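Local coordinates for Hydrogenase/urease nickel incorporation protein HypB (Helicobacter pylori, PDB 4LPS) that acts as a GTPase required for nickel insertion into [NiFe] hydrogenase and for the maturation of urease, at residues Phe192-Val197 / Ile210-Ser215; Val155-Ser158 / Asp164-Leu167; Thr60-Asn65 / Lys219-Phe224. All coordinates share one frame; numbering follows the deposited sequence.

Contact 1 of 3, residues Phe192-Val197 / Ile210-Ser215; sequences FRVSQV and IFLMSS. With GDP (guanosine-5'-diphosphate), chain D.
The backbone N-H of S215 donates to O6 of the GDP guanine, with N to O6 at 2.7 Å and an N-H...O angle of 173°, so the bond is short and nearly straight. The CA of S214 adds a packing contact to the same oxygen, 3.4 Å from O6. A main-chain N-H that reads the guanine carbonyl is consistent with the base-recognition loop of GTPases. The loop has polar ties of its own: S214 OG, turned away from its backbone N (chi1 175°), is hydrogen-bonded to D185 OD1 and the N of K216. S214 thus touches the base through its CA, while its OG acts from the second shell by holding D185, which binds GDP.

Farther back, the contact is apolar and lacks any hydrogen bond between 192-197 and 210-215. V194 CG2 meets L212 CD2 at 4.0 Å, the two side chains crossing at a slant. L212 CD1 is extended (chi2 164°), and CD2 is the branch offered to the valine. One helical turn beyond V194, the carbonyl O of V197 is approached by I210 CD1 at 4.3 Å. The CA separations of the two pairs, 8.8 Å for V194 and L212 and 8.9 Å for V197 and I210, are almost equal, and the residue order is reversed, so over these residues the helix runs back alongside the strand at a similar spacing at both points.

This is the packing of a beta-alpha-beta crossover, from strand 178-182 through helix 194-204 to the outermost strand 210-212. I210 points its CB at that helix and L212 brings its CD2 end to it; both also touch I181 of the adjacent strand, whereas F211, between them, carries its ring to F227 and, edge-to-face, to F224 of helix 218-234.

Contact 2 of 3, residues Val155-Ser158 / Asp164-Leu167; sequences VLLS and DKVL
L157 meets K165 and V166 with a different methyl for each, and nearly all the 113 Å² buried by this contact belongs to these three residues. The leucine contributes 60 Å², K165 32 Å² and V166 20 Å². A chi1 of 171° sends CG of L157 out opposite the backbone N; the side chain leaves strand 152-158 for the first residues of helix 165-168, and its forked end divides the work. CD1 lies against the aliphatic root of the lysine, 3.7 Å from K165 CB and 4.0 Å from K165 CG. CD2 reaches V166 CG2 at 4.1 Å. Both helix side chains run roughly perpendicular to the leucine.

The lysine serves two environments. Its CB points to the strand, but bends at chi2 and chi4 lead NZ away, where it hydrogen-bonds to the carbonyl O of E161 and forms a salt bridge to D164 OD1 at 3.0 Å. That oxygen is approached from its syn side, 21° out of the carboxylate plane, while D164 OD2 pairs with K168. K165, with P160, E161 and F190, also belongs to a GDP-contacting site distinct from the P-loop pocket.

On the strand side, backbone bonds of L157 to I180 and S182 fix the leucine within the sheet, and F173 packs on both L157 and V166. No hydrogen bond joins 155-158 to 164-167: the chemistry is that of hydrocarbon burial, in which K165 supplies methylenes to the interior and keeps its charge among the carboxylate and carbonyl oxygens outside it.

Contact 3 of 3, residues Thr60-Asn65 / Lys219-Phe224; sequences TTMLEN and KSLEDF. With MG (magnesium ion), chain C; GDP (guanosine-5'-diphosphate), chain D.
L221 packs on N65 and M62, where the helix following the P-loop (Walker A motif) of this GTPase is crossed by helix 218-234. The short axes pass 11.0 Å apart at 82°, nearly perpendicular. Along L221, CB still stands off from the opposing helix. CG and CD1 both lie 3.9 Å from N65 CB, and CD1 goes on to M62 O at 4.1 Å and M62 CG at 4.2 Å, so CD1 touches two residues one turn apart. CD2 takes the other branch and packs against the carbonyl of S214 in the guanine-binding loop. The chi1 of L221, -96°, lies off the staggered values.

A Met-aromatic contact extends the packing: M62 SD lies 5.1 Å from the centroid of the F224 ring, 45° off its normal, an oblique approach. Both M62 and F224 touch F51 of strand 47-52.

The start of helix 59-66 holds the nucleotide. T61 gives both N and OG1 to GDP O1A, T60 N donates to GDP O2B, and the magnesium ion, shared with D86 and E135, is bound by T60 OG1 at 2.3 Å.

In the fold
Contacts 1 and 2 each join the parallel sheet of the G domain to a helix, whereas contact 3 joins two helices. Contact 3 links segments 154 positions apart; contact 2 and then contact 1 follow in series inside the loop it closes. The centres of contacts 1 and 2 lie about 9 Å apart, with V197 CG1 meeting V166 CG2 at 3.9 Å, so helices 165-168 and 194-204 pack together. Contact 3 is about 15 Å from contact 1 and 18 Å from contact 2, centre to centre. Contacts 1 and 3, joined by a probable hydrogen bond between S214 N and S220 OG, tie the base-binding loop to the phosphate-binding helix of one GDP site; contact 2 lies apart from it.

Contact 1 of 3, residues Phe192-Val197 / Ile210-Ser215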
loop_
_atom_site.group_PDB
_atom_site.type_symbol
_atom_site.label_atom_id
_atom_site.label_comp_id
_atom_site.label_asym_id
_atom_site.label_seq_id
_atom_site.Cartn_x
_atom_site.Cartn_y
_atom_site.Cartn_z
ATOM N N PHE A 192 19.699 -6.210 -11.752
ATOM C CA PHE A 192 18.254 -6.389 -11.736
ATOM C C PHE A 192 17.699 -6.082 -13.118
ATOM O O PHE A 192 18.039 -5.057 -13.710
ATOM C CB PHE A 192 17.636 -5.469 -10.676
ATOM C CG PHE A 192 16.157 -5.643 -10.480
ATOM C CD1 PHE A 192 15.244 -4.955 -11.273
ATOM C CD2 PHE A 192 15.675 -6.454 -9.464
ATOM C CE1 PHE A 192 13.880 -5.102 -11.075
ATOM C CE2 PHE A 192 14.314 -6.601 -9.255
ATOM C CZ PHE A 192 13.415 -5.925 -10.064
ATOM N N ARG A 193 16.852 -6.968 -13.633
ATOM C CA ARG A 193 16.272 -6.774 -14.956
ATOM C C ARG A 193 14.817 -6.323 -14.881
ATOM O O ARG A 193 13.906 -7.131 -14.681
ATOM C CB ARG A 193 16.423 -8.058 -15.784
ATOM C CG ARG A 193 17.856 -8.262 -16.279
ATOM C CD ARG A 193 18.219 -9.707 -16.616
ATOM N NE ARG A 193 17.139 -10.460 -17.244
ATOM C CZ ARG A 193 16.435 -11.401 -16.621
ATOM N NH1 ARG A 193 16.699 -11.698 -15.355
ATOM N NH2 ARG A 193 15.471 -12.044 -17.262
ATOM N N VAL A 194 14.626 -5.011 -15.011
ATOM C CA VAL A 194 13.304 -4.394 -15.093
ATOM C C VAL A 194 12.461 -5.051 -16.186
ATOM O O VAL A 194 11.246 -5.195 -16.046
ATOM C CB VAL A 194 13.422 -2.874 -15.347
ATOM C CG1 VAL A 194 12.059 -2.248 -15.616
ATOM C CG2 VAL A 194 14.073 -2.197 -14.155
ATOM N N SER A 195 13.121 -5.457 -17.268
ATOM C CA SER A 195 12.456 -6.138 -18.371
ATOM C C SER A 195 11.765 -7.423 -17.920
ATOM O O SER A 195 10.690 -7.759 -18.411
ATOM C CB SER A 195 13.458 -6.453 -19.485
ATOM O OG SER A 195 14.510 -7.279 -19.018
ATOM N N GLN A 196 12.382 -8.139 -16.984
ATOM C CA GLN A 196 11.812 -9.386 -16.482
ATOM C C GLN A 196 10.499 -9.131 -15.745
ATOM O O GLN A 196 9.503 -9.828 -15.959
ATOM C CB GLN A 196 12.804 -10.089 -15.557
ATOM C CG GLN A 196 12.422 -11.515 -15.181
ATOM C CD GLN A 196 12.348 -12.442 -16.379
ATOM O OE1 GLN A 196 13.322 -12.600 -17.114
ATOM N NE2 GLN A 196 11.193 -13.067 -16.576
ATOM N N VAL A 197 10.511 -8.134 -14.867
ATOM C CA VAL A 197 9.318 -7.749 -14.128
ATOM C C VAL A 197 8.229 -7.274 -15.082
ATOM O O VAL A 197 7.056 -7.621 -14.930
ATOM C CB VAL A 197 9.626 -6.643 -13.106
ATOM C CG1 VAL A 197 8.356 -6.213 -12.392
ATOM C CG2 VAL A 197 10.657 -7.130 -12.104
ATOM N N ILE A 210 3.515 0.058 -13.955
ATOM C CA ILE A 210 4.700 -0.244 -13.162
ATOM C C ILE A 210 5.511 1.029 -12.926
ATOM O O ILE A 210 5.765 1.795 -13.858
ATOM C CB ILE A 210 5.589 -1.313 -13.845
ATOM C CG1 ILE A 210 4.757 -2.552 -14.193
ATOM C CG2 ILE A 210 6.753 -1.699 -12.950
ATOM C CD1 ILE A 210 5.538 -3.647 -14.908
ATOM N N PHE A 211 5.912 1.251 -11.679
ATOM C CA PHE A 211 6.667 2.447 -11.322
ATOM C C PHE A 211 8.058 2.107 -10.803
ATOM O O PHE A 211 8.209 1.250 -9.934
ATOM C CB PHE A 211 5.917 3.254 -10.260
ATOM C CG PHE A 211 4.621 3.840 -10.740
ATOM C CD1 PHE A 211 3.432 3.139 -10.597
ATOM C CD2 PHE A 211 4.590 5.093 -11.334
ATOM C CE1 PHE A 211 2.239 3.673 -11.038
ATOM C CE2 PHE A 211 3.397 5.636 -11.776
ATOM C CZ PHE A 211 2.219 4.923 -11.628
ATOM N N LEU A 212 9.065 2.788 -11.338
ATOM C CA LEU A 212 10.403 2.752 -10.764
ATOM C C LEU A 212 10.488 3.815 -9.681
ATOM O O LEU A 212 10.240 4.993 -9.938
ATOM C CB LEU A 212 11.470 2.985 -11.834
ATOM C CG LEU A 212 11.849 1.796 -12.717
ATOM C CD1 LEU A 212 12.609 2.269 -13.948
ATOM C CD2 LEU A 212 12.678 0.792 -11.929
ATOM N N MET A 213 10.825 3.402 -8.466
ATOM C CA MET A 213 10.847 4.326 -7.343
ATOM C C MET A 213 12.115 4.175 -6.523
ATOM O O MET A 213 12.573 3.064 -6.267
ATOM C CB MET A 213 9.619 4.114 -6.452
ATOM C CG MET A 213 9.723 4.786 -5.086
ATOM S SD MET A 213 8.201 4.751 -4.124
ATOM C CE MET A 213 7.027 5.336 -5.344
ATOM N N SER A 214 12.676 5.307 -6.117
ATOM C CA SER A 214 13.788 5.318 -5.178
ATOM C C SER A 214 13.592 6.437 -4.165
ATOM O O SER A 214 13.126 7.524 -4.511
ATOM C CB SER A 214 15.118 5.480 -5.919
ATOM O OG SER A 214 16.197 5.600 -5.012
ATOM N N SER A 215 13.933 6.161 -2.910
ATOM C CA SER A 215 13.909 7.181 -1.870
ATOM C C SER A 215 14.909 8.296 -2.167
ATOM O O SER A 215 14.823 9.388 -1.606
ATOM C CB SER A 215 14.202 6.555 -0.506
ATOM O OG SER A 215 15.475 5.934 -0.500
HETATM P PB GDP D . 9.304 -1.664 4.978
HETATM O O1B GDP D . 9.717 -2.669 6.024
HETATM O O2B GDP D . 8.368 -0.640 5.569
HETATM O O3B GDP D . 8.587 -2.351 3.843
HETATM O O3A GDP D . 10.611 -0.947 4.382
HETATM P PA GDP D . 11.487 0.125 5.207
HETATM O O1A GDP D . 10.942 1.513 4.991
HETATM O O2A GDP D . 11.561 -0.210 6.675
HETATM O "O5'" GDP D . 12.912 0.007 4.491
HETATM C "C5'" GDP D . 13.811 -1.047 4.830
HETATM C "C4'" GDP D . 15.222 -0.615 4.463
HETATM O "O4'" GDP D . 15.270 -0.255 3.081
HETATM C "C3'" GDP D . 15.630 0.619 5.245
HETATM O "O3'" GDP D . 17.001 0.465 5.622
HETATM C "C2'" GDP D . 15.524 1.764 4.264
HETATM O "O2'" GDP D . 16.515 2.753 4.536
HETATM C "C1'" GDP D . 15.802 1.067 2.946
HETATM N N9 GDP D . 15.158 1.731 1.791
HETATM C C8 GDP D . 13.875 2.120 1.661
HETATM N N7 GDP D . 13.666 2.668 0.438
HETATM C C5 GDP D . 14.831 2.618 -0.240
HETATM C C6 GDP D . 15.322 3.016 -1.581
HETATM O O6 GDP D . 14.561 3.555 -2.409
HETATM N N1 GDP D . 16.605 2.780 -1.882
HETATM C C2 GDP D . 17.449 2.201 -1.007
HETATM N N2 GDP D . 18.737 1.990 -1.370
HETATM N N3 GDP D . 17.070 1.811 0.234
HETATM C C4 GDP D . 15.802 1.992 0.658
#

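Contact 2 of 3, residues Val155-Ser158 / Asp164-Leu167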
loop_
_atom_site.group_PDB
_atom_site.type_symbol
_atom_site.label_atom_id
_atom_site.label_comp_id
_atom_site.label_asym_id
_atom_site.label_seq_id
_atom_site.Cartn_x
_atom_site.Cartn_y
_atom_site.Cartn_z
ATOM N N VAL A 155 1.376 -3.071 -4.873
ATOM C CA VAL A 155 2.422 -3.990 -4.446
ATOM C C VAL A 155 3.824 -3.457 -4.748
ATOM O O VAL A 155 4.113 -3.043 -5.871
ATOM C CB VAL A 155 2.255 -5.368 -5.119
ATOM C CG1 VAL A 155 3.345 -6.319 -4.660
ATOM C CG2 VAL A 155 0.882 -5.949 -4.801
ATOM N N LEU A 156 4.688 -3.461 -3.736
ATOM C CA LEU A 156 6.090 -3.114 -3.933
ATOM C C LEU A 156 6.929 -4.362 -4.151
ATOM O O LEU A 156 6.783 -5.357 -3.439
ATOM C CB LEU A 156 6.650 -2.325 -2.743
ATOM C CG LEU A 156 6.283 -0.850 -2.563
ATOM C CD1 LEU A 156 4.840 -0.660 -2.111
ATOM C CD2 LEU A 156 7.239 -0.200 -1.574
ATOM N N LEU A 157 7.782 -4.313 -5.166
ATOM C CA LEU A 157 8.826 -5.313 -5.341
ATOM C C LEU A 157 10.162 -4.586 -5.323
ATOM O O LEU A 157 10.448 -3.786 -6.215
ATOM C CB LEU A 157 8.647 -6.088 -6.651
ATOM C CG LEU A 157 9.801 -7.015 -7.042
ATOM C CD1 LEU A 157 10.051 -8.049 -5.957
ATOM C CD2 LEU A 157 9.540 -7.695 -8.382
ATOM N N SER A 158 10.976 -4.851 -4.306
ATOM C CA SER A 158 12.240 -4.144 -4.178
ATOM C C SER A 158 13.305 -4.846 -5.000
ATOM O O SER A 158 13.280 -6.071 -5.150
ATOM C CB SER A 158 12.669 -4.031 -2.713
ATOM O OG SER A 158 13.360 -5.184 -2.278
ATOM N N ASP A 164 12.747 -11.920 -10.361
ATOM C CA ASP A 164 12.008 -13.132 -10.695
ATOM C C ASP A 164 10.777 -13.348 -9.817
ATOM O O ASP A 164 10.085 -14.359 -9.944
ATOM C CB ASP A 164 12.930 -14.346 -10.579
ATOM C CG ASP A 164 13.373 -14.607 -9.149
ATOM O OD1 ASP A 164 13.582 -13.634 -8.395
ATOM O OD2 ASP A 164 13.511 -15.788 -8.773
ATOM N N LYS A 165 10.489 -12.397 -8.937
ATOM C CA LYS A 165 9.531 -12.651 -7.867
ATOM C C LYS A 165 8.078 -12.606 -8.327
ATOM O O LYS A 165 7.200 -13.162 -7.661
ATOM C CB LYS A 165 9.750 -11.659 -6.727
ATOM C CG LYS A 165 11.045 -11.903 -5.960
ATOM C CD LYS A 165 10.972 -13.225 -5.208
ATOM C CE LYS A 165 12.267 -13.520 -4.474
ATOM N NZ LYS A 165 13.367 -13.894 -5.411
ATOM N N VAL A 166 7.821 -11.948 -9.455
ATOM C CA VAL A 166 6.446 -11.744 -9.905
ATOM C C VAL A 166 5.766 -13.088 -10.164
ATOM O O VAL A 166 4.668 -13.342 -9.668
ATOM C CB VAL A 166 6.376 -10.878 -11.180
ATOM C CG1 VAL A 166 4.964 -10.867 -11.747
ATOM C CG2 VAL A 166 6.825 -9.458 -10.884
ATOM N N LEU A 167 6.419 -13.943 -10.943
ATOM C CA LEU A 167 5.869 -15.261 -11.243
ATOM C C LEU A 167 5.924 -16.223 -10.053
ATOM O O LEU A 167 5.213 -17.230 -10.036
ATOM C CB LEU A 167 6.592 -15.877 -12.443
ATOM C CG LEU A 167 6.282 -15.241 -13.801
ATOM C CD1 LEU A 167 6.625 -16.184 -14.950
ATOM C CD2 LEU A 167 4.829 -14.815 -13.878
#

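Contact 3 of 3, residues Thr60-Asn65 / Lys219-Phe224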
loop_
_atom_site.group_PDB
_atom_site.type_symbol
_atom_site.label_atom_id
_atom_site.label_comp_id
_atom_site.label_asym_id
_atom_site.label_seq_id
_atom_site.Cartn_x
_atom_site.Cartn_y
_atom_site.Cartn_z
ATOM N N THR A 60 7.332 1.850 4.597
ATOM C CA THR A 60 7.329 2.934 5.576
ATOM C C THR A 60 8.151 4.129 5.093
ATOM O O THR A 60 7.740 5.279 5.261
ATOM C CB THR A 60 7.862 2.465 6.942
ATOM O OG1 THR A 60 7.029 1.412 7.444
ATOM C CG2 THR A 60 7.872 3.617 7.942
ATOM N N THR A 61 9.303 3.853 4.484
ATOM C CA THR A 61 10.160 4.911 3.953
ATOM C C THR A 61 9.422 5.704 2.884
ATOM O O THR A 61 9.504 6.935 2.841
ATOM C CB THR A 61 11.465 4.346 3.355
ATOM O OG1 THR A 61 12.224 3.693 4.381
ATOM C CG2 THR A 61 12.303 5.462 2.741
ATOM N N MET A 62 8.697 4.993 2.028
ATOM C CA MET A 62 7.912 5.632 0.978
ATOM C C MET A 62 6.868 6.582 1.557
ATOM O O MET A 62 6.710 7.707 1.079
ATOM C CB MET A 62 7.225 4.582 0.111
ATOM C CG MET A 62 6.479 5.167 -1.070
ATOM S SD MET A 62 5.506 3.908 -1.908
ATOM C CE MET A 62 4.289 3.570 -0.637
ATOM N N LEU A 63 6.155 6.122 2.582
ATOM C CA LEU A 63 5.140 6.942 3.233
ATOM C C LEU A 63 5.767 8.153 3.918
ATOM O O LEU A 63 5.195 9.244 3.896
ATOM C CB LEU A 63 4.337 6.112 4.241
ATOM C CG LEU A 63 3.506 4.958 3.667
ATOM C CD1 LEU A 63 2.763 4.226 4.765
ATOM C CD2 LEU A 63 2.523 5.479 2.633
ATOM N N GLU A 64 6.931 7.958 4.535
ATOM C CA GLU A 64 7.678 9.067 5.127
ATOM C C GLU A 64 7.987 10.134 4.082
ATOM O O GLU A 64 7.871 11.331 4.347
ATOM C CB GLU A 64 8.981 8.571 5.765
ATOM C CG GLU A 64 8.812 7.810 7.075
ATOM C CD GLU A 64 10.118 7.209 7.568
ATOM O OE1 GLU A 64 10.859 6.634 6.741
ATOM O OE2 GLU A 64 10.409 7.316 8.778
ATOM N N ASN A 65 8.379 9.689 2.892
ATOM C CA ASN A 65 8.693 10.597 1.794
ATOM C C ASN A 65 7.450 11.256 1.193
ATOM O O ASN A 65 7.503 12.400 0.740
ATOM C CB ASN A 65 9.471 9.853 0.706
ATOM C CG ASN A 65 10.900 9.549 1.116
ATOM O OD1 ASN A 65 11.506 10.294 1.886
ATOM N ND2 ASN A 65 11.439 8.439 0.619
ATOM N N LYS A 219 11.753 12.879 -7.689
ATOM C CA LYS A 219 10.933 12.970 -8.889
ATOM C C LYS A 219 10.051 11.733 -9.059
ATOM O O LYS A 219 8.908 11.837 -9.506
ATOM C CB LYS A 219 11.827 13.162 -10.117
ATOM C CG LYS A 219 11.086 13.306 -11.437
ATOM C CD LYS A 219 9.971 14.338 -11.351
ATOM C CE LYS A 219 9.319 14.561 -12.708
ATOM N NZ LYS A 219 9.204 13.294 -13.485
ATOM N N SER A 220 10.582 10.566 -8.701
ATOM C CA SER A 220 9.812 9.325 -8.749
ATOM C C SER A 220 8.692 9.341 -7.714
ATOM O O SER A 220 7.597 8.836 -7.962
ATOM C CB SER A 220 10.721 8.111 -8.529
ATOM O OG SER A 220 11.077 7.966 -7.166
ATOM N N LEU A 221 8.978 9.922 -6.555
ATOM C CA LEU A 221 7.986 10.048 -5.495
ATOM C C LEU A 221 6.883 10.983 -5.956
ATOM O O LEU A 221 5.697 10.722 -5.750
ATOM C CB LEU A 221 8.620 10.585 -4.210
ATOM C CG LEU A 221 9.074 9.607 -3.123
ATOM C CD1 LEU A 221 7.921 8.721 -2.668
ATOM C CD2 LEU A 221 10.253 8.770 -3.594
ATOM N N GLU A 222 7.297 12.086 -6.569
ATOM C CA GLU A 222 6.380 13.098 -7.070
ATOM C C GLU A 222 5.470 12.543 -8.162
ATOM O O GLU A 222 4.280 12.861 -8.207
ATOM C CB GLU A 222 7.173 14.298 -7.594
ATOM C CG GLU A 222 6.329 15.439 -8.132
ATOM C CD GLU A 222 7.145 16.694 -8.370
ATOM O OE1 GLU A 222 6.749 17.768 -7.868
ATOM O OE2 GLU A 222 8.181 16.607 -9.064
ATOM N N ASP A 223 6.033 11.723 -9.045
ATOM C CA ASP A 223 5.258 11.127 -10.124
ATOM C C ASP A 223 4.201 10.177 -9.576
ATOM O O ASP A 223 3.066 10.157 -10.054
ATOM C CB ASP A 223 6.174 10.394 -11.107
ATOM C CG ASP A 223 6.952 11.343 -11.999
ATOM O OD1 ASP A 223 6.684 12.562 -11.949
ATOM O OD2 ASP A 223 7.840 10.870 -12.746
ATOM N N PHE A 224 4.578 9.395 -8.568
ATOM C CA PHE A 224 3.663 8.418 -7.988
ATOM C C PHE A 224 2.568 9.134 -7.205
ATOM O O PHE A 224 1.417 8.700 -7.197
ATOM C CB PHE A 224 4.410 7.428 -7.086
ATOM C CG PHE A 224 3.514 6.404 -6.444
ATOM C CD1 PHE A 224 2.861 5.456 -7.219
ATOM C CD2 PHE A 224 3.313 6.398 -5.071
ATOM C CE1 PHE A 224 2.023 4.514 -6.636
ATOM C CE2 PHE A 224 2.478 5.461 -4.479
ATOM C CZ PHE A 224 1.831 4.517 -5.263
HETATM MG MG MG C . 7.273 -0.905 7.504
HETATM P PB GDP D . 9.304 -1.664 4.978
HETATM O O1B GDP D . 9.717 -2.669 6.024
HETATM O O2B GDP D . 8.368 -0.640 5.569
HETATM O O3B GDP D . 8.587 -2.351 3.843
HETATM O O3A GDP D . 10.611 -0.947 4.382
HETATM P PA GDP D . 11.487 0.125 5.207
HETATM O O1A GDP D . 10.942 1.513 4.991
HETATM O O2A GDP D . 11.561 -0.210 6.675
HETATM O "O5'" GDP D . 12.912 0.007 4.491
HETATM C "C5'" GDP D . 13.811 -1.047 4.830
HETATM C "C4'" GDP D . 15.222 -0.615 4.463
HETATM O "O4'" GDP D . 15.270 -0.255 3.081
HETATM C "C3'" GDP D . 15.630 0.619 5.245
HETATM O "O3'" GDP D . 17.001 0.465 5.622
HETATM C "C2'" GDP D . 15.524 1.764 4.264
HETATM O "O2'" GDP D . 16.515 2.753 4.536
HETATM C "C1'" GDP D . 15.802 1.067 2.946
HETATM N N9 GDP D . 15.158 1.731 1.791
HETATM C C8 GDP D . 13.875 2.120 1.661
HETATM N N7 GDP D . 13.666 2.668 0.438
HETATM C C5 GDP D . 14.831 2.618 -0.240
HETATM C C6 GDP D . 15.322 3.016 -1.581
HETATM O O6 GDP D . 14.561 3.555 -2.409
HETATM N N1 GDP D . 16.605 2.780 -1.882
HETATM C C2 GDP D . 17.449 2.201 -1.007
HETATM N N2 GDP D . 18.737 1.990 -1.370
HETATM N N3 GDP D . 17.070 1.811 0.234
HETATM C C4 GDP D . 15.802 1.992 0.658
HETATM O O HOH W 1 9.385 -0.992 8.313
#